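Side-chain contacts in MdbA protein (Corynebacterium diphtheriae, PDB 5C00), which is a thiol-disulfide oxidoreductase, essential for viability, pilus assembly and toxin production, that probably forms disulfide bonds in exported proteins: residues 47-52 and 200-205; 92-97 and 164-169; 106-109 and 115-118. All blocks are in the same frame, centred on the assembly; numbering follows the deposited sequence.

Overall arrangement
Contact 1 lies in the thioredoxin-like part of the chain, between a central strand and the C-terminal helix, whereas contacts 2 and 3 lie among the helices inserted between strands 78-85 and 187-190. The centres of contacts 1 and 2 are about 22 Å apart, yet their segments meet: Asp52 OD1 and Ser97 OG are 2.5 Å apart, probably a hydrogen bond. This junction is close to the probable CxxC active site, Cys55 and Cys58. Contacts 2 and 3 both use helix 96-109, with centres about 17 Å apart. Contacts 1 and 3, about 20 Å apart between centres, lie on opposite sides of the chain's centre.

Contact 1: residues 47-52 and 200-205; sequences IDFYED and ETWVEQ
The indole of Trp202 meets both Ile47 and Phe49 through its six-membered ring, while Val203 CG2 covers one indole face, 3.5 Å above the plane and over its centre. Ile47 comes obliquely at the far end of the indole: its CG2 is 3.7 Å from Trp202 CZ3 and 4.0 Å from CH2, with CG1 and CD1 closing on the same CZ3. Phe49, in the conformer described here (a second is deposited), approaches obliquely too. Its CD2 is 4.3 Å from Trp202 CZ2, and the two six-membered rings are inclined at 58° with centroids 5.7 Å apart. Ile47 and Phe49 alternate with Asp48 and Tyr50 along strand 45-52 and so face the same side of the sheet. In the thioredoxin fold this side carries the first helix and the C-terminal helix, here 56-74 and 202-207. Met69 of helix 56-74 touches both Phe49 and Trp202, and Val188 of the adjoining strand touches all three side chains. Trp202 chi1, 74°, puts CG between the backbone N and the carbonyl carbon, which brings the indole from the first turn of its helix down to the strand. The ring nitrogen of this buried tryptophan has a partner beyond the two segments, as Trp202 NE1 makes a weak hydrogen bond to Thr65 OG1.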
ATOM      1  N   ILE A  47       7.920   5.490  10.274  1.00 23.74           N
ATOM      2  CA  ILE A  47       8.265   4.227   9.656  1.00 23.07           C
ATOM      3  C   ILE A  47       8.311   4.485   8.180  1.00 21.88           C
ATOM      4  O   ILE A  47       7.448   5.166   7.651  1.00 23.45           O
ATOM      5  CB  ILE A  47       7.225   3.160   9.974  1.00 23.35           C
ATOM      6  CG1 ILE A  47       6.940   3.094  11.471  1.00 23.70           C
ATOM      7  CG2 ILE A  47       7.619   1.819   9.395  1.00 23.60           C
ATOM      8  CD1 ILE A  47       8.103   2.652  12.316  1.00 25.58           C
ATOM      9  N   ASP A  48       9.322   3.963   7.515  1.00 20.51           N
ATOM     10  CA  ASP A  48       9.304   3.880   6.069  1.00 21.46           C
ATOM     11  C   ASP A  48       9.203   2.420   5.726  1.00 20.19           C
ATOM     12  O   ASP A  48      10.057   1.619   6.095  1.00 19.40           O
ATOM     13  CB  ASP A  48      10.550   4.511   5.464  1.00 23.50           C
ATOM     14  CG  ASP A  48      10.610   6.012   5.692  1.00 26.14           C
ATOM     15  OD1 ASP A  48       9.729   6.721   5.194  1.00 25.18           O
ATOM     16  OD2 ASP A  48      11.551   6.473   6.387  1.00 27.16           O
ATOM     17  N   PHE A  49       8.071   2.065   5.108  1.00 18.99           N
ATOM     18  CA  PHE A  49       7.771   0.680   4.821  0.60 18.16           C
ATOM     19  C   PHE A  49       7.681   0.576   3.316  1.00 17.68           C
ATOM     20  O   PHE A  49       6.789   1.136   2.688  1.00 16.62           O
ATOM     21  CB  PHE A  49       6.478   0.314   5.530  0.60 18.71           C
ATOM     22  CG  PHE A  49       6.073  -1.135   5.425  0.60 19.07           C
ATOM     23  CD1 PHE A  49       6.891  -2.114   4.878  0.60 19.32           C
ATOM     24  CD2 PHE A  49       4.823  -1.510   5.910  0.60 20.26           C
ATOM     25  CE1 PHE A  49       6.471  -3.426   4.800  0.60 20.47           C
ATOM     26  CE2 PHE A  49       4.396  -2.822   5.835  0.60 20.84           C
ATOM     27  CZ  PHE A  49       5.222  -3.783   5.279  0.60 21.63           C
ATOM     28  N   TYR A  50       8.617  -0.162   2.746  1.00 17.42           N
ATOM     29  CA  TYR A  50       8.739  -0.321   1.295  1.00 17.48           C
ATOM     30  C   TYR A  50       8.115  -1.646   0.885  1.00 19.14           C
ATOM     31  O   TYR A  50       8.446  -2.682   1.450  1.00 18.09           O
ATOM     32  CB  TYR A  50      10.182  -0.270   0.861  1.00 19.59           C
ATOM     33  CG  TYR A  50      10.879   1.059   1.099  1.00 19.70           C
ATOM     34  CD1 TYR A  50      11.440   1.364   2.334  1.00 20.88           C
ATOM     35  CD2 TYR A  50      10.989   2.008   0.066  1.00 20.72           C
ATOM     36  CE1 TYR A  50      12.072   2.586   2.566  1.00 20.53           C
ATOM     37  CE2 TYR A  50      11.641   3.217   0.275  1.00 20.59           C
ATOM     38  CZ  TYR A  50      12.151   3.505   1.530  1.00 21.58           C
ATOM     39  OH  TYR A  50      12.842   4.683   1.698  1.00 26.02           O
ATOM     40  N   GLU A  51       7.208  -1.593  -0.079  1.00 18.77           N
ATOM     41  CA  GLU A  51       6.621  -2.820  -0.580  1.00 19.14           C
ATOM     42  C   GLU A  51       6.294  -2.675  -2.044  1.00 18.07           C
ATOM     43  O   GLU A  51       6.291  -1.568  -2.618  1.00 16.70           O
ATOM     44  CB  GLU A  51       5.408  -3.281   0.260  1.00 20.65           C
ATOM     45  CG  GLU A  51       4.288  -2.330   0.334  1.00 23.71           C
ATOM     46  CD  GLU A  51       3.145  -2.676   1.365  1.00 25.87           C
ATOM     47  OE1 GLU A  51       2.246  -1.848   1.412  1.00 28.46           O
ATOM     48  OE2 GLU A  51       3.167  -3.683   2.130  1.00 28.94           O
ATOM     49  N   ASP A  52       6.038  -3.820  -2.647  1.00 17.37           N
ATOM     50  CA  ASP A  52       5.644  -3.913  -4.085  1.00 16.92           C
ATOM     51  C   ASP A  52       4.448  -4.888  -4.143  1.00 16.47           C
ATOM     52  O   ASP A  52       4.482  -5.971  -3.536  1.00 15.31           O
ATOM     53  CB  ASP A  52       6.888  -4.335  -4.866  1.00 17.58           C
ATOM     54  CG  ASP A  52       6.662  -4.475  -6.389  1.00 17.99           C
ATOM     55  OD1 ASP A  52       5.713  -5.156  -6.830  1.00 16.67           O
ATOM     56  OD2 ASP A  52       7.498  -3.951  -7.145  1.00 18.06           O
ATOM     57  N   GLU A 200       9.816  -9.779  11.441  1.00 29.52           N
ATOM     58  CA  GLU A 200       8.458 -10.146  11.856  1.00 33.75           C
ATOM     59  C   GLU A 200       8.000  -9.396  13.085  1.00 31.71           C
ATOM     60  O   GLU A 200       6.786  -9.314  13.351  1.00 30.72           O
ATOM     61  CB  GLU A 200       8.345 -11.628  12.157  1.00 38.50           C
ATOM     62  CG  GLU A 200       8.438 -12.490  10.923  1.00 43.83           C
ATOM     63  CD  GLU A 200       8.182 -13.959  11.218  1.00 49.04           C
ATOM     64  OE1 GLU A 200       7.353 -14.274  12.110  1.00 58.55           O
ATOM     65  OE2 GLU A 200       8.790 -14.808  10.538  1.00 50.47           O
ATOM     66  N   THR A 201       8.949  -8.864  13.841  1.00 28.83           N
ATOM     67  CA  THR A 201       8.626  -8.166  15.069  1.00 30.36           C
ATOM     68  C   THR A 201       8.916  -6.684  14.976  1.00 28.62           C
ATOM     69  O   THR A 201       9.104  -6.033  15.996  1.00 27.84           O
ATOM     70  CB  THR A 201       9.388  -8.780  16.277  1.00 33.37           C
ATOM     71  OG1 THR A 201      10.783  -8.442  16.241  1.00 35.61           O
ATOM     72  CG2 THR A 201       9.262 -10.265  16.269  1.00 35.98           C
ATOM     73  N   TRP A 202       8.936  -6.136  13.759  1.00 25.62           N
ATOM     74  CA  TRP A 202       9.303  -4.746  13.600  1.00 25.43           C
ATOM     75  C   TRP A 202       8.384  -3.805  14.365  1.00 24.90           C
ATOM     76  O   TRP A 202       8.842  -2.778  14.826  1.00 24.81           O
ATOM     77  CB  TRP A 202       9.401  -4.361  12.114  1.00 24.56           C
ATOM     78  CG  TRP A 202       8.115  -4.214  11.352  1.00 22.36           C
ATOM     79  CD1 TRP A 202       7.547  -5.102  10.515  1.00 22.45           C
ATOM     80  CD2 TRP A 202       7.291  -3.040  11.323  1.00 21.95           C
ATOM     81  NE1 TRP A 202       6.389  -4.562   9.957  1.00 21.44           N
ATOM     82  CE2 TRP A 202       6.238  -3.288  10.426  1.00 21.62           C
ATOM     83  CE3 TRP A 202       7.374  -1.794  11.940  1.00 23.63           C
ATOM     84  CZ2 TRP A 202       5.249  -2.353  10.152  1.00 22.28           C
ATOM     85  CZ3 TRP A 202       6.377  -0.846  11.664  1.00 23.08           C
ATOM     86  CH2 TRP A 202       5.331  -1.138  10.779  1.00 22.64           C
ATOM     87  N   VAL A 203       7.097  -4.147  14.476  1.00 26.04           N
ATOM     88  CA  VAL A 203       6.152  -3.255  15.132  1.00 26.95           C
ATOM     89  C   VAL A 203       6.500  -3.186  16.644  1.00 29.94           C
ATOM     90  O   VAL A 203       6.548  -2.079  17.230  1.00 29.27           O
ATOM     91  CB  VAL A 203       4.697  -3.706  14.919  1.00 26.74           C
ATOM     92  CG1 VAL A 203       3.741  -2.758  15.653  1.00 28.08           C
ATOM     93  CG2 VAL A 203       4.349  -3.757  13.413  1.00 24.23           C
ATOM     94  N   GLU A 204       6.817  -4.342  17.232  1.00 29.16           N
ATOM     95  CA  GLU A 204       7.286  -4.367  18.651  1.00 33.32           C
ATOM     96  C   GLU A 204       8.521  -3.515  18.796  1.00 32.10           C
ATOM     97  O   GLU A 204       8.669  -2.763  19.742  1.00 35.22           O
ATOM     98  CB  GLU A 204       7.671  -5.759  19.133  1.00 36.07           C
ATOM     99  CG  GLU A 204       6.565  -6.771  19.239  1.00 40.68           C
ATOM    100  CD  GLU A 204       7.094  -8.182  19.493  1.00 47.95           C
ATOM    101  OE1 GLU A 204       6.557  -9.115  18.851  1.00 58.13           O
ATOM    102  OE2 GLU A 204       8.047  -8.366  20.296  1.00 50.01           O
ATOM    103  N   GLN A 205       9.422  -3.652  17.846  1.00 30.21           N
ATOM    104  CA  GLN A 205      10.673  -2.916  17.859  1.00 30.49           C
ATOM    105  C   GLN A 205      10.418  -1.436  17.768  1.00 31.59           C
ATOM    106  O   GLN A 205      11.065  -0.663  18.447  1.00 32.00           O
ATOM    107  CB  GLN A 205      11.549  -3.326  16.707  1.00 30.54           C
ATOM    108  CG  GLN A 205      12.082  -4.748  16.793  1.00 32.33           C
ATOM    109  CD  GLN A 205      13.174  -5.029  15.778  1.00 30.97           C
ATOM    110  OE1 GLN A 205      14.158  -4.272  15.657  1.00 31.06           O
ATOM    111  NE2 GLN A 205      13.028  -6.135  15.051  1.00 31.77           N
TER

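Contact 2: residues 92-97 and 164-169; sequences GDDGNS and DFRKFA
Arg166 holds the backbone of Asp93 side-on, its NE and NH2 both donating to the single oxygen Asp93 O. The contact belongs to the helical insertion that distinguishes DsbA-like proteins from plain thioredoxins: helix 162-180, near the end of the insertion, is tied to the loop that leads into its first long helix, 96-109. The two bonds are 2.8 Å from Arg166 NE and 2.9 Å from Arg166 NH2 to Asp93 O. NE sits in the carbonyl plane on a lone pair, whereas NH2 stands above that plane, 36° out of it. The oxygen itself is in the plane of the guanidinium, at its edge, and this double hold limits rotation of the group. Arg166 reaches the loop with its chain extended from CG to NE.

The two aspartate side chains are turned quite differently against this group. The Asp93 carboxylate lies over one guanidinium face, offset toward the rim, with the planes only 28° apart. Its OD2 is 3.7 Å from Arg166 NE, a long salt bridge of charges alone, since no N-H points at that oxygen. A chi1 of 74° sets Asp93 CG between its backbone N and carbonyl carbon, which leaves the carboxylate over the same guanidinium whose N-H groups bond to Asp93 O. Asp94 instead comes to the guanidinium edge, its carboxylate almost perpendicular and its CB 3.8 Å from Arg166 NH2. Asp94 OD1 has its salt bridges elsewhere, with Lys162 and Lys99. Deeper in, Phe165 packs on Thr98, Ala102 and Leu105 of helix 96-109, and its CZ comes obliquely to 3.9 Å from Ser97 O.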
ATOM      1  N   GLY A  92       9.749  -2.181 -16.436  1.00 32.60           N
ATOM      2  CA  GLY A  92       8.598  -1.736 -17.216  1.00 30.69           C
ATOM      3  C   GLY A  92       7.804  -0.759 -16.369  1.00 28.47           C
ATOM      4  O   GLY A  92       7.985  -0.691 -15.150  1.00 30.04           O
ATOM      5  N   ASP A  93       6.980   0.048 -17.015  1.00 26.24           N
ATOM      6  CA  ASP A  93       6.195   1.015 -16.307  1.00 26.53           C
ATOM      7  C   ASP A  93       4.699   0.707 -16.312  1.00 23.39           C
ATOM      8  O   ASP A  93       3.927   1.557 -15.956  1.00 24.04           O
ATOM      9  CB  ASP A  93       6.497   2.447 -16.809  1.00 29.75           C
ATOM     10  CG  ASP A  93       5.903   2.741 -18.147  1.00 34.47           C
ATOM     11  OD1 ASP A  93       5.355   1.806 -18.764  1.00 39.01           O
ATOM     12  OD2 ASP A  93       5.957   3.921 -18.581  1.00 42.52           O
ATOM     13  N   ASP A  94       4.280  -0.491 -16.696  1.00 23.49           N
ATOM     14  CA  ASP A  94       2.841  -0.793 -16.710  1.00 21.95           C
ATOM     15  C   ASP A  94       2.538  -2.295 -16.544  1.00 20.85           C
ATOM     16  O   ASP A  94       1.625  -2.820 -17.182  1.00 21.05           O
ATOM     17  CB  ASP A  94       2.194  -0.223 -17.974  1.00 23.31           C
ATOM     18  CG  ASP A  94       0.688  -0.127 -17.888  1.00 25.01           C
ATOM     19  OD1 ASP A  94       0.080  -0.223 -16.825  1.00 26.07           O
ATOM     20  OD2 ASP A  94       0.073   0.107 -18.912  1.00 27.45           O
ATOM     21  N   GLY A  95       3.267  -2.952 -15.653  1.00 19.35           N
ATOM     22  CA  GLY A  95       2.912  -4.311 -15.295  1.00 19.53           C
ATOM     23  C   GLY A  95       2.058  -4.392 -14.071  1.00 17.42           C
ATOM     24  O   GLY A  95       1.436  -3.449 -13.651  1.00 16.24           O
ATOM     25  N   ASN A  96       2.005  -5.581 -13.497  1.00 16.84           N
ATOM     26  CA  ASN A  96       1.099  -5.813 -12.416  1.00 17.73           C
ATOM     27  C   ASN A  96       1.426  -4.896 -11.242  1.00 16.90           C
ATOM     28  O   ASN A  96       0.543  -4.423 -10.613  1.00 15.65           O
ATOM     29  CB  ASN A  96       1.226  -7.253 -11.950  1.00 20.15           C
ATOM     30  CG  ASN A  96       0.216  -7.599 -10.900  1.00 21.21           C
ATOM     31  OD1 ASN A  96      -0.962  -7.791 -11.214  1.00 26.36           O
ATOM     32  ND2 ASN A  96       0.632  -7.636  -9.649  1.00 21.48           N
ATOM     33  N   SER A  97       2.710  -4.683 -10.925  1.00 16.64           N
ATOM     34  CA  SER A  97       3.071  -3.864  -9.760  1.00 16.76           C
ATOM     35  C   SER A  97       2.578  -2.425  -9.954  1.00 16.61           C
ATOM     36  O   SER A  97       2.085  -1.768  -9.019  1.00 17.25           O
ATOM     37  CB  SER A  97       4.614  -3.882  -9.552  1.00 16.73           C
ATOM     38  OG  SER A  97       5.103  -5.220  -9.282  1.00 19.18           O
ATOM     39  N   ASP A 164       1.674   9.587 -11.634  1.00 25.26           N
ATOM     40  CA  ASP A 164       2.177   9.917 -10.306  1.00 24.28           C
ATOM     41  C   ASP A 164       2.675   8.709  -9.527  1.00 23.06           C
ATOM     42  O   ASP A 164       3.721   8.758  -8.845  1.00 22.90           O
ATOM     43  CB  ASP A 164       1.155  10.674  -9.517  1.00 24.97           C
ATOM     44  CG  ASP A 164       1.182  12.158  -9.825  1.00 27.14           C
ATOM     45  OD1 ASP A 164       2.136  12.617 -10.428  1.00 28.79           O
ATOM     46  OD2 ASP A 164       0.240  12.849  -9.456  1.00 32.04           O
ATOM     47  N   PHE A 165       2.005   7.590  -9.680  1.00 20.59           N
ATOM     48  CA  PHE A 165       2.514   6.380  -9.061  1.00 20.14           C
ATOM     49  C   PHE A 165       3.963   6.066  -9.521  1.00 21.05           C
ATOM     50  O   PHE A 165       4.805   5.751  -8.718  1.00 20.12           O
ATOM     51  CB  PHE A 165       1.650   5.193  -9.384  1.00 20.21           C
ATOM     52  CG  PHE A 165       2.224   3.938  -8.849  1.00 19.66           C
ATOM     53  CD1 PHE A 165       2.012   3.598  -7.510  1.00 19.41           C
ATOM     54  CD2 PHE A 165       2.965   3.136  -9.640  1.00 19.88           C
ATOM     55  CE1 PHE A 165       2.599   2.472  -6.984  1.00 19.42           C
ATOM     56  CE2 PHE A 165       3.528   1.995  -9.126  1.00 19.17           C
ATOM     57  CZ  PHE A 165       3.354   1.688  -7.793  1.00 18.11           C
ATOM     58  N   ARG A 166       4.202   6.122 -10.823  1.00 21.90           N
ATOM     59  CA  ARG A 166       5.562   5.891 -11.367  1.00 23.22           C
ATOM     60  C   ARG A 166       6.565   6.899 -10.811  1.00 23.02           C
ATOM     61  O   ARG A 166       7.681   6.542 -10.491  1.00 22.20           O
ATOM     62  CB  ARG A 166       5.535   6.030 -12.875  1.00 25.03           C
ATOM     63  CG  ARG A 166       4.791   4.946 -13.613  1.00 25.72           C
ATOM     64  CD  ARG A 166       4.594   5.322 -15.087  1.00 26.56           C
ATOM     65  NE  ARG A 166       3.717   4.306 -15.705  1.00 26.99           N
ATOM     66  CZ  ARG A 166       2.681   4.521 -16.489  1.00 28.83           C
ATOM     67  NH1 ARG A 166       2.311   5.756 -16.849  1.00 29.72           N
ATOM     68  NH2 ARG A 166       2.006   3.462 -16.943  1.00 28.91           N
ATOM     69  N   LYS A 167       6.187   8.176 -10.739  1.00 23.33           N
ATOM     70  CA  LYS A 167       7.074   9.189 -10.150  0.60 25.06           C
ATOM     71  C   LYS A 167       7.382   8.852  -8.692  1.00 23.40           C
ATOM     72  O   LYS A 167       8.565   8.930  -8.247  1.00 22.41           O
ATOM     73  CB  LYS A 167       6.458  10.583 -10.299  0.60 26.93           C
ATOM     74  CG  LYS A 167       6.878  11.648  -9.299  0.60 31.02           C
ATOM     75  CD  LYS A 167       6.211  12.979  -9.676  0.60 33.01           C
ATOM     76  CE  LYS A 167       5.765  13.789  -8.468  0.60 35.65           C
ATOM     77  NZ  LYS A 167       4.305  14.145  -8.525  0.60 36.31           N
ATOM     78  N   PHE A 168       6.349   8.443  -7.943  1.00 21.52           N
ATOM     79  CA  PHE A 168       6.543   8.026  -6.551  1.00 21.45           C
ATOM     80  C   PHE A 168       7.421   6.778  -6.446  1.00 20.71           C
ATOM     81  O   PHE A 168       8.295   6.672  -5.571  1.00 20.17           O
ATOM     82  CB  PHE A 168       5.218   7.732  -5.879  1.00 23.01           C
ATOM     83  CG  PHE A 168       4.359   8.945  -5.637  1.00 24.72           C
ATOM     84  CD1 PHE A 168       4.756  10.216  -6.056  1.00 27.92           C
ATOM     85  CD2 PHE A 168       3.133   8.797  -5.038  1.00 25.78           C
ATOM     86  CE1 PHE A 168       3.929  11.297  -5.836  1.00 29.80           C
ATOM     87  CE2 PHE A 168       2.313   9.871  -4.813  1.00 27.72           C
ATOM     88  CZ  PHE A 168       2.712  11.125  -5.237  1.00 29.78           C
ATOM     89  N   ALA A 169       7.145   5.830  -7.306  1.00 20.13           N
ATOM     90  CA  ALA A 169       7.899   4.585  -7.280  1.00 21.17           C
ATOM     91  C   ALA A 169       9.388   4.863  -7.550  1.00 22.82           C
ATOM     92  O   ALA A 169      10.259   4.316  -6.869  1.00 21.43           O
ATOM     93  CB  ALA A 169       7.333   3.598  -8.293  1.00 21.47           C
TER

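Contact 3: residues 106-109 and 115-118; sequences AVAQ and TYWN
Val107 pushes one methyl, CG1, against the start of helix 113-125, where it meets Thr115 and Tyr116 together. CG1 stands opposite the backbone N of its own residue (chi1 -173°), and this rotamer brings it to 3.6 Å from Tyr116 N and 3.7 Å from Tyr116 CA, against the main chain itself. Thr115 answers with its methyl: CG2 is 3.7 Å from Val107 CG1, while the hydroxyl takes another course, Thr115 OG1 bonding to Asp112 OD2 in the turn. Tyr116 also directs CG away from its backbone N, chi1 172°, and the ring then reaches Ala108 at a slant. Tyr116 CD1 is 3.8 Å from Ala108 CB, an oblique approach. Nearer the main chain, Tyr116 CB lies 4.0 Å from Val107 CG1.

The pair forms a helical hairpin: helix 96-109 and helix 113-125 follow one another through a short turn within the helical insertion of this DsbA-like fold. Ile33 of strand 32-36 touches both Ala108 and Tyr116, joining the hairpin to the sheet, and Val152 of helix 150-158 packs on Val107. With methyls, ring carbons and main chain meeting and no hydrogen bonds between the segments, the contact depends on van der Waals fit and the burial of apolar surface.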
ATOM      1  N   ALA A 106      -4.867   5.676  -6.358  1.00 17.96           N
ATOM      2  CA  ALA A 106      -6.106   6.398  -6.687  1.00 18.48           C
ATOM      3  C   ALA A 106      -7.087   6.389  -5.511  1.00 19.19           C
ATOM      4  O   ALA A 106      -7.756   7.374  -5.232  1.00 18.66           O
ATOM      5  CB  ALA A 106      -6.740   5.843  -7.960  1.00 18.60           C
ATOM      6  N   VAL A 107      -7.240   5.256  -4.834  1.00 17.39           N
ATOM      7  CA  VAL A 107      -8.071   5.200  -3.651  1.00 17.82           C
ATOM      8  C   VAL A 107      -7.535   6.057  -2.513  1.00 17.53           C
ATOM      9  O   VAL A 107      -8.278   6.806  -1.920  1.00 18.92           O
ATOM     10  CB  VAL A 107      -8.226   3.726  -3.171  1.00 17.36           C
ATOM     11  CG1 VAL A 107      -9.252   3.671  -2.036  1.00 19.02           C
ATOM     12  CG2 VAL A 107      -8.674   2.813  -4.308  1.00 17.64           C
ATOM     13  N   ALA A 108      -6.254   5.970  -2.209  1.00 17.50           N
ATOM     14  CA  ALA A 108      -5.674   6.795  -1.159  1.00 18.18           C
ATOM     15  C   ALA A 108      -5.812   8.312  -1.418  1.00 21.46           C
ATOM     16  O   ALA A 108      -6.111   9.076  -0.511  1.00 21.76           O
ATOM     17  CB  ALA A 108      -4.228   6.473  -0.991  1.00 18.49           C
ATOM     18  N   GLN A 109      -5.631   8.693  -2.669  1.00 22.53           N
ATOM     19  CA  GLN A 109      -5.770  10.088  -3.094  1.00 25.01           C
ATOM     20  C   GLN A 109      -7.164  10.652  -2.786  1.00 27.15           C
ATOM     21  O   GLN A 109      -7.345  11.874  -2.566  1.00 26.75           O
ATOM     22  CB  GLN A 109      -5.459  10.162  -4.613  1.00 27.27           C
ATOM     23  CG  GLN A 109      -5.896  11.441  -5.318  1.00 31.55           C
ATOM     24  CD  GLN A 109      -5.137  12.657  -4.802  1.00 36.27           C
ATOM     25  OE1 GLN A 109      -4.115  12.515  -4.121  1.00 35.71           O
ATOM     26  NE2 GLN A 109      -5.648  13.856  -5.093  1.00 39.36           N
ATOM     27  N   THR A 115     -11.573   2.136   2.804  1.00 18.14           N
ATOM     28  CA  THR A 115     -11.508   1.459   1.503  1.00 18.04           C
ATOM     29  C   THR A 115     -10.061   1.150   1.089  1.00 16.33           C
ATOM     30  O   THR A 115      -9.717   0.020   0.726  1.00 16.62           O
ATOM     31  CB  THR A 115     -12.231   2.334   0.439  1.00 19.82           C
ATOM     32  OG1 THR A 115     -13.601   2.441   0.830  1.00 22.97           O
ATOM     33  CG2 THR A 115     -12.197   1.685  -0.898  1.00 20.19           C
ATOM     34  N   TYR A 116      -9.186   2.153   1.217  1.00 16.44           N
ATOM     35  CA  TYR A 116      -7.778   1.984   0.905  1.00 16.10           C
ATOM     36  C   TYR A 116      -7.188   0.816   1.673  1.00 15.94           C
ATOM     37  O   TYR A 116      -6.572  -0.101   1.101  1.00 15.29           O
ATOM     38  CB  TYR A 116      -6.982   3.230   1.210  1.00 16.42           C
ATOM     39  CG  TYR A 116      -5.518   2.963   1.064  1.00 16.34           C
ATOM     40  CD1 TYR A 116      -4.936   2.817  -0.198  1.00 16.66           C
ATOM     41  CD2 TYR A 116      -4.727   2.728   2.166  1.00 15.87           C
ATOM     42  CE1 TYR A 116      -3.606   2.488  -0.333  1.00 16.33           C
ATOM     43  CE2 TYR A 116      -3.407   2.371   2.029  1.00 16.15           C
ATOM     44  CZ  TYR A 116      -2.873   2.250   0.766  1.00 16.40           C
ATOM     45  OH  TYR A 116      -1.567   1.937   0.642  1.00 17.21           O
ATOM     46  N   TRP A 117      -7.387   0.830   2.975  1.00 15.50           N
ATOM     47  CA  TRP A 117      -6.787  -0.239   3.772  1.00 17.24           C
ATOM     48  C   TRP A 117      -7.242  -1.644   3.337  1.00 16.80           C
ATOM     49  O   TRP A 117      -6.445  -2.587   3.193  1.00 15.69           O
ATOM     50  CB  TRP A 117      -7.138  -0.002   5.228  1.00 19.14           C
ATOM     51  CG  TRP A 117      -6.677  -1.085   6.049  1.00 20.01           C
ATOM     52  CD1 TRP A 117      -7.417  -2.059   6.570  1.00 22.15           C
ATOM     53  CD2 TRP A 117      -5.331  -1.352   6.398  1.00 21.10           C
ATOM     54  NE1 TRP A 117      -6.621  -2.942   7.257  1.00 23.74           N
ATOM     55  CE2 TRP A 117      -5.337  -2.515   7.182  1.00 21.91           C
ATOM     56  CE3 TRP A 117      -4.108  -0.702   6.146  1.00 22.11           C
ATOM     57  CZ2 TRP A 117      -4.177  -3.069   7.699  1.00 24.27           C
ATOM     58  CZ3 TRP A 117      -2.941  -1.257   6.673  1.00 23.33           C
ATOM     59  CH2 TRP A 117      -3.001  -2.419   7.446  1.00 23.78           C
ATOM     60  N   ASN A 118      -8.549  -1.788   3.152  1.00 15.52           N
ATOM     61  CA  ASN A 118      -9.075  -3.086   2.750  1.00 16.67           C
ATOM     62  C   ASN A 118      -8.701  -3.479   1.331  1.00 15.41           C
ATOM     63  O   ASN A 118      -8.524  -4.660   1.049  1.00 15.59           O
ATOM     64  CB  ASN A 118     -10.582  -3.102   2.948  1.00 16.77           C
ATOM     65  CG  ASN A 118     -10.944  -3.240   4.422  1.00 18.98           C
ATOM     66  OD1 ASN A 118     -10.799  -4.319   5.006  1.00 19.52           O
ATOM     67  ND2 ASN A 118     -11.314  -2.130   5.043  1.00 18.63           N
TER